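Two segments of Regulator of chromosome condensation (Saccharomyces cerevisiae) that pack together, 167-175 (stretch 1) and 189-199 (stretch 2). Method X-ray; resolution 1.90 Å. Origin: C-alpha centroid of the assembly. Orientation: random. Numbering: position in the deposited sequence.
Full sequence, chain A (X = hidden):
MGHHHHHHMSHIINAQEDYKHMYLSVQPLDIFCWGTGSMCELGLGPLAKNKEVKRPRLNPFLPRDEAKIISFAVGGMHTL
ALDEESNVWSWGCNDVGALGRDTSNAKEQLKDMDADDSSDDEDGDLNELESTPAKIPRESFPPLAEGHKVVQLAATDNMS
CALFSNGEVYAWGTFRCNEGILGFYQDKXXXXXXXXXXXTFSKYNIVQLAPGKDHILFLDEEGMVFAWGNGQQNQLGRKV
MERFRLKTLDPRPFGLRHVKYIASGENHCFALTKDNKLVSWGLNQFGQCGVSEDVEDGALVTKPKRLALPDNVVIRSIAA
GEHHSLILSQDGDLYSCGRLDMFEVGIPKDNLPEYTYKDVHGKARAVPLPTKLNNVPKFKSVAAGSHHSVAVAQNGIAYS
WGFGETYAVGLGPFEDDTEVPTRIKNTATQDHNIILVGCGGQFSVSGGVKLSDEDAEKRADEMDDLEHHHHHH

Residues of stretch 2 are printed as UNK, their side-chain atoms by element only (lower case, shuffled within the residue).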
# COMPACT_ATOMS: atom_id res chain seq x y z
N GLY A 167 -19.14 -6.64 -6.93
CA GLY A 167 -18.15 -7.72 -6.95
C GLY A 167 -17.28 -7.78 -8.20
O GLY A 167 -16.36 -8.60 -8.28
N GLU A 168 -17.55 -6.90 -9.16
CA GLU A 168 -16.79 -6.86 -10.41
C GLU A 168 -15.46 -6.13 -10.23
O GLU A 168 -15.35 -5.20 -9.43
CB GLU A 168 -17.60 -6.17 -11.50
CG GLU A 168 -18.85 -6.95 -11.92
CD GLU A 168 -19.45 -6.47 -13.23
OE1 GLU A 168 -19.14 -5.35 -13.67
OE2 GLU A 168 -20.25 -7.23 -13.83
N VAL A 169 -14.47 -6.57 -11.01
CA VAL A 169 -13.12 -6.02 -10.95
C VAL A 169 -12.73 -5.45 -12.31
O VAL A 169 -12.78 -6.16 -13.32
CB VAL A 169 -12.09 -7.10 -10.50
CG1 VAL A 169 -10.66 -6.59 -10.61
CG2 VAL A 169 -12.38 -7.55 -9.07
N TYR A 170 -12.36 -4.17 -12.34
CA TYR A 170 -11.78 -3.57 -13.54
C TYR A 170 -10.28 -3.37 -13.32
O TYR A 170 -9.85 -2.97 -12.24
CB TYR A 170 -12.47 -2.24 -13.91
CG TYR A 170 -13.72 -2.46 -14.74
CD1 TYR A 170 -14.83 -3.11 -14.20
CD2 TYR A 170 -13.78 -2.04 -16.07
CE1 TYR A 170 -15.97 -3.33 -14.96
CE2 TYR A 170 -14.92 -2.26 -16.84
CZ TYR A 170 -16.01 -2.90 -16.27
OH TYR A 170 -17.14 -3.12 -17.03
N ALA A 171 -9.50 -3.69 -14.35
CA ALA A 171 -8.04 -3.64 -14.25
C ALA A 171 -7.45 -3.04 -15.51
O ALA A 171 -8.07 -3.08 -16.58
CB ALA A 171 -7.48 -5.03 -13.99
N TRP A 172 -6.26 -2.44 -15.36
CA TRP A 172 -5.52 -1.86 -16.48
C TRP A 172 -4.02 -1.71 -16.15
O TRP A 172 -3.61 -1.86 -15.00
CB TRP A 172 -6.13 -0.52 -16.96
CG TRP A 172 -6.24 0.60 -15.93
CD1 TRP A 172 -5.44 1.71 -15.85
CD2 TRP A 172 -7.23 0.75 -14.89
NE1 TRP A 172 -5.84 2.52 -14.81
CE2 TRP A 172 -6.94 1.96 -14.21
CE3 TRP A 172 -8.32 -0.03 -14.46
CZ2 TRP A 172 -7.70 2.41 -13.12
CZ3 TRP A 172 -9.08 0.42 -13.37
CH2 TRP A 172 -8.76 1.63 -12.72
N GLY A 173 -3.22 -1.45 -17.18
CA GLY A 173 -1.77 -1.35 -17.04
C GLY A 173 -1.12 -2.66 -17.47
O GLY A 173 -1.53 -3.26 -18.48
N THR A 174 -0.12 -3.11 -16.71
CA THR A 174 0.59 -4.36 -17.02
C THR A 174 1.34 -4.87 -15.80
O THR A 174 1.41 -4.17 -14.78
CB THR A 174 1.58 -4.18 -18.21
OG1 THR A 174 1.94 -5.47 -18.73
CG2 THR A 174 2.85 -3.44 -17.79
N PHE A 175 1.87 -6.08 -15.88
CA PHE A 175 2.83 -6.57 -14.89
C PHE A 175 4.21 -6.68 -15.51
O PHE A 175 4.38 -7.27 -16.59
CB PHE A 175 2.42 -7.93 -14.32
CG PHE A 175 1.03 -7.97 -13.77
CD1 PHE A 175 0.00 -8.56 -14.50
CD2 PHE A 175 0.74 -7.41 -12.53
CE1 PHE A 175 -1.32 -8.60 -13.99
CE2 PHE A 175 -0.57 -7.44 -12.02
CZ PHE A 175 -1.60 -8.04 -12.76
N UNK A 189 -3.38 -9.99 -23.79
CA UNK A 189 -3.14 -8.55 -23.66
C UNK A 189 -1.79 -8.33 -22.99
O UNK A 189 -1.53 -8.88 -21.91
c UNK A 189 -5.65 -8.10 -23.38
c UNK A 189 -4.25 -7.83 -22.82
c UNK A 189 -6.77 -7.96 -22.35
c UNK A 189 -3.99 -6.32 -22.75
N UNK A 190 -0.93 -7.56 -23.65
CA UNK A 190 0.39 -7.21 -23.12
C UNK A 190 0.29 -5.98 -22.20
O UNK A 190 0.76 -6.02 -21.06
n UNK A 190 6.10 -5.70 -25.47
c UNK A 190 2.74 -6.44 -23.77
c UNK A 190 3.73 -6.25 -24.92
c UNK A 190 5.12 -5.99 -24.38
c UNK A 190 1.39 -6.96 -24.25
N UNK A 191 -0.30 -4.91 -22.73
CA UNK A 191 -0.51 -3.65 -22.00
C UNK A 191 -1.97 -3.22 -22.20
O UNK A 191 -2.44 -3.11 -23.34
c UNK A 191 2.90 -1.97 -22.94
c UNK A 191 0.02 -1.14 -21.93
c UNK A 191 1.89 -2.86 -22.21
c UNK A 191 0.42 -2.52 -22.51
N UNK A 192 -2.67 -3.00 -21.09
CA UNK A 192 -4.07 -2.58 -21.12
C UNK A 192 -4.17 -1.09 -20.78
O UNK A 192 -4.00 -0.71 -19.62
n UNK A 192 -7.90 -2.38 -21.84
c UNK A 192 -6.38 -3.13 -20.11
o UNK A 192 -6.69 -4.24 -22.21
c UNK A 192 -7.01 -3.30 -21.48
c UNK A 192 -4.88 -3.42 -20.12
N UNK A 193 -4.45 -0.26 -21.78
CA UNK A 193 -4.39 1.20 -21.61
C UNK A 193 -5.66 1.83 -21.00
O UNK A 193 -5.61 2.95 -20.49
c UNK A 193 -4.06 1.89 -22.95
c UNK A 193 -0.91 2.05 -25.20
c UNK A 193 -2.63 1.61 -23.44
c UNK A 193 -2.37 2.22 -24.81
n UNK A 193 -0.67 2.37 -26.65
N UNK A 194 -6.77 1.12 -21.06
CA UNK A 194 -8.03 1.59 -20.49
C UNK A 194 -8.60 0.53 -19.54
O UNK A 194 -8.30 -0.65 -19.69
o UNK A 194 -9.21 0.84 -22.49
c UNK A 194 -8.62 3.19 -22.37
c UNK A 194 -9.07 1.95 -21.59
N UNK A 195 -9.41 0.95 -18.54
CA UNK A 195 -10.05 -0.01 -17.65
C UNK A 195 -10.75 -1.14 -18.41
O UNK A 195 -11.41 -0.90 -19.41
c UNK A 195 -10.39 2.18 -16.80
c UNK A 195 -9.63 2.35 -18.09
c UNK A 195 -11.05 0.85 -16.88
N UNK A 196 -10.59 -2.36 -17.90
CA UNK A 196 -11.01 -3.58 -18.59
C UNK A 196 -11.58 -4.55 -17.57
O UNK A 196 -10.97 -4.79 -16.52
c UNK A 196 -8.82 -8.65 -18.20
c UNK A 196 -9.73 -9.12 -20.40
n UNK A 196 -10.50 -7.04 -21.58
c UNK A 196 -9.99 -5.51 -20.01
c UNK A 196 -9.05 -7.28 -18.34
c UNK A 196 -9.16 -9.55 -19.23
c UNK A 196 -10.51 -5.71 -21.27
c UNK A 196 -9.62 -6.81 -19.53
c UNK A 196 -9.96 -7.75 -20.54
c UNK A 196 -9.80 -4.19 -19.30
N UNK A 197 -12.75 -5.11 -17.88
CA UNK A 197 -13.41 -6.04 -16.98
C UNK A 197 -12.66 -7.36 -16.94
O UNK A 197 -12.42 -7.99 -17.98
c UNK A 197 -17.09 -7.37 -16.88
c UNK A 197 -17.82 -8.28 -15.90
n UNK A 197 -19.10 -8.82 -16.46
c UNK A 197 -14.87 -6.29 -17.41
c UNK A 197 -15.68 -7.07 -16.39
N UNK A 198 -12.25 -7.77 -15.74
CA UNK A 198 -11.54 -9.02 -15.56
C UNK A 198 -12.59 -10.13 -15.55
O UNK A 198 -13.54 -10.06 -14.79
c UNK A 198 -9.97 -10.35 -14.07
c UNK A 198 -10.71 -9.03 -14.25
c UNK A 198 -9.74 -7.86 -14.23
N UNK A 199 -12.43 -11.14 -16.44
CA UNK A 199 -13.38 -12.26 -16.46
C UNK A 199 -13.53 -12.91 -15.09
O UNK A 199 -12.53 -13.14 -14.40
c UNK A 199 -11.47 -11.23 -17.56
c UNK A 199 -12.75 -13.24 -17.47
c UNK A 199 -12.03 -12.36 -18.41
O HOH W 1 -14.97 -8.71 -12.82

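Position 189 carries four carbons forked at the first, one arm two carbons long, and touches nothing on stretch 1: Ile 189. Position 190 has four carbons in a row ending in nitrogen, extended, with its CA-to-CB bond directed away; its backbone does the work, O accepting a hydrogen bond from Thr 174 OG1 at 2.7 Å. It is Lys 190.

At 191, four carbons again fork at the first, with one arm two carbons long. One of them lies 4.2 Å from Thr 174 CB; this is Ile 191, and that atom is CG1. Position 192 shows three carbons, the third holding one oxygen and one nitrogen, an amide; one carbon lies 3.9 Å from Ala 171 O and 4.1 Å from Trp 172 CB. This is Gln 192, that atom CG. Its backbone pairs with Gly 173 in both directions, Gly 173 N to Gln 192 O at 2.7 Å and Gln 192 N to Gly 173 O at 2.9 Å. Its NE2 donates to the backbone O of position 194 at 2.8 Å, which links the residue two before the corner to the corner's own carbonyl.

Position 193, four carbons in a row and a terminal nitrogen, makes no contact, its CA-to-CB bond directed away: Lys 193. Position 194 has one carbon bearing one oxygen and one carbon, its CA-to-CB bond also away: Thr 194, where the chain turns. At 195, three carbons close a ring onto the backbone N. One ring carbon sits over one face of Trp 172, 4.0 Å from the six-membered ring's centroid, a CH-pi contact, while CB is 4.1 Å from Tyr 170 CD2. This is Pro 195, the carbon over the face CG.

Position 196 bears one carbon and fused five- and six-membered rings with eight carbons and one nitrogen. Its CB lies 3.4 Å from Ala 171 O, and its backbone O accepts from Ala 171 N at 2.8 Å: Trp 196. The return bond, Trp 196 N to Ala 171 O at 2.9 Å, is weak. Position 197 is a row of four carbons ending in nitrogen. Its CB lies over the Tyr 170 ring, 4.1 Å from the centroid, and the nitrogen reaches Glu 168 OE2 at 3.3 Å, a salt bridge with a weak hydrogen bond: Lys 197, through NZ.

Position 198 is one carbon carrying two, one of them 3.6 Å from Ala 171 CB; N donates to Val 169 O at 3.0 Å. It is Val 198, the branch CG2. Position 199, a three-carbon ring on the backbone N, has CA-to-CB directed away: Pro 199.

The rule is antiparallel pairing interrupted by a bulge: the register shifts by two between Ala 171 and Gly 173 as stretch 2 turns its corner. Backbone bonds hold both segments, while Pro 195 and Lys 197 cover aromatic faces.

Stretch 2 (189-199) IKIQKTPWKVP
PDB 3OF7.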